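Local coordinates for protein restriction endonuclease R.BpuJI (PDB 2VLA) that recognises and binds its specific DNA sequence through this recognition domain, one part of a longer restriction enzyme that probably cuts DNA as an endonuclease, at residues M79-E82 with I87-S90. Residues are numbered along the deposited sequence; the frame is centred on the assembly and turned at random.
Sequences MFYE and IFPS
Tyr81 lays its ring across the neighbouring strand and over the CB of Phe88, in the hydrogen-bonded pair of a short antiparallel beta hairpin. Phe88 CB meets one face of the phenol, 3.9 Å from the Tyr81 ring centroid and 28° off the normal, a CH-pi contact. The tyrosine CG sits between its own backbone N and carbonyl carbon (chi1 70°), which swings the ring over strand 87-89, while the Phe88 ring extends beyond it; the two rings are nearly parallel, 23° apart, but offset so that little of one lies over the other. Two backbone hydrogen bonds join this pair, one in each direction: Phe88 N donates to Tyr81 O at 2.9 Å, and Tyr81 N donates in turn to Phe88 O. On the other sheet face, Ile87 spreads its two branches, CG2 lying 3.7 Å from Phe80 CD1 and Ile87 CD1, at the end of the other branch, reaching Glu82 CB at 3.6 Å. The Phe80 ring continues into an edge-to-face pair with Phe44. Where the hairpin ends, Ser90 N donates to Met79 O at 3.0 Å; that oxygen also accepts from Thr93 OG1. Ser90 OG, bonded to Gly78 O and to Thr93 N, N-caps helix 91-99. Backbone bonds thus fix the strand pairing and apolar contacts pack both its faces, while shared polar atoms tie the hairpin's base to the start of the next helix.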
loop_
_atom_site.group_PDB
_atom_site.type_symbol
_atom_site.label_atom_id
_atom_site.label_comp_id
_atom_site.label_asym_id
_atom_site.label_seq_id
_atom_site.Cartn_x
_atom_site.Cartn_y
_atom_site.Cartn_z
ATOM N N MET A 79 -10.973 5.106 -4.201
ATOM C CA MET A 79 -11.568 6.332 -4.692
ATOM C C MET A 79 -13.093 6.283 -4.808
ATOM O O MET A 79 -13.732 7.309 -5.015
ATOM C CB MET A 79 -10.938 6.731 -6.032
ATOM C CG MET A 79 -9.455 7.027 -5.913
ATOM S SD MET A 79 -8.704 7.641 -7.401
ATOM C CE MET A 79 -9.252 9.344 -7.307
ATOM N N PHE A 80 -13.661 5.096 -4.713
ATOM C CA PHE A 80 -15.116 4.936 -4.689
ATOM C C PHE A 80 -15.501 3.722 -3.857
ATOM O O PHE A 80 -14.661 2.921 -3.501
ATOM C CB PHE A 80 -15.678 4.809 -6.126
ATOM C CG PHE A 80 -15.199 3.585 -6.878
ATOM C CD1 PHE A 80 -15.856 2.365 -6.759
ATOM C CD2 PHE A 80 -14.152 3.677 -7.775
ATOM C CE1 PHE A 80 -15.449 1.256 -7.511
ATOM C CE2 PHE A 80 -13.729 2.556 -8.501
ATOM C CZ PHE A 80 -14.384 1.360 -8.370
ATOM N N TYR A 81 -16.786 3.614 -3.542
ATOM C CA TYR A 81 -17.306 2.474 -2.795
ATOM C C TYR A 81 -18.742 2.251 -3.200
ATOM O O TYR A 81 -19.342 3.093 -3.866
ATOM C CB TYR A 81 -17.194 2.701 -1.278
ATOM C CG TYR A 81 -18.133 3.759 -0.741
ATOM C CD1 TYR A 81 -17.795 5.099 -0.781
ATOM C CD2 TYR A 81 -19.353 3.409 -0.184
ATOM C CE1 TYR A 81 -18.642 6.063 -0.291
ATOM C CE2 TYR A 81 -20.211 4.363 0.299
ATOM C CZ TYR A 81 -19.852 5.687 0.250
ATOM O OH TYR A 81 -20.714 6.646 0.745
ATOM N N GLU A 82 -19.279 1.102 -2.830
ATOM C CA GLU A 82 -20.663 0.765 -3.147
ATOM C C GLU A 82 -21.500 0.684 -1.891
ATOM O O GLU A 82 -21.038 0.185 -0.863
ATOM C CB GLU A 82 -20.729 -0.568 -3.883
ATOM C CG GLU A 82 -22.133 -1.164 -3.939
ATOM C CD GLU A 82 -22.196 -2.428 -4.757
ATOM O OE1 GLU A 82 -21.213 -2.729 -5.471
ATOM O OE2 GLU A 82 -23.235 -3.124 -4.697
ATOM N N ILE A 87 -22.888 3.353 -6.632
ATOM C CA ILE A 87 -21.468 3.680 -6.477
ATOM C C ILE A 87 -21.300 5.140 -6.123
ATOM O O ILE A 87 -21.883 6.012 -6.770
ATOM C CB ILE A 87 -20.674 3.384 -7.772
ATOM C CG1 ILE A 87 -20.922 1.941 -8.226
ATOM C CG2 ILE A 87 -19.191 3.637 -7.553
ATOM C CD1 ILE A 87 -20.683 0.898 -7.138
ATOM N N PHE A 88 -20.535 5.396 -5.055
ATOM C CA PHE A 88 -20.318 6.747 -4.535
ATOM C C PHE A 88 -18.841 7.109 -4.584
ATOM O O PHE A 88 -17.989 6.240 -4.433
ATOM C CB PHE A 88 -20.767 6.818 -3.069
ATOM C CG PHE A 88 -22.251 6.616 -2.869
ATOM C CD1 PHE A 88 -23.122 7.689 -2.940
ATOM C CD2 PHE A 88 -22.758 5.369 -2.613
ATOM C CE1 PHE A 88 -24.490 7.506 -2.763
ATOM C CE2 PHE A 88 -24.129 5.180 -2.418
ATOM C CZ PHE A 88 -24.983 6.248 -2.497
ATOM N N PRO A 89 -18.535 8.410 -4.688
ATOM C CA PRO A 89 -17.160 8.854 -4.449
ATOM C C PRO A 89 -16.768 8.639 -3.004
ATOM O O PRO A 89 -17.587 8.828 -2.125
ATOM C CB PRO A 89 -17.204 10.353 -4.768
ATOM C CG PRO A 89 -18.525 10.582 -5.451
ATOM C CD PRO A 89 -19.440 9.537 -4.961
ATOM N N SER A 90 -15.536 8.236 -2.752
ATOM C CA SER A 90 -15.090 8.017 -1.364
ATOM C C SER A 90 -14.722 9.318 -0.681
ATOM O O SER A 90 -14.563 10.354 -1.329
ATOM C CB SER A 90 -13.888 7.103 -1.330
ATOM O OG SER A 90 -12.774 7.750 -1.917
#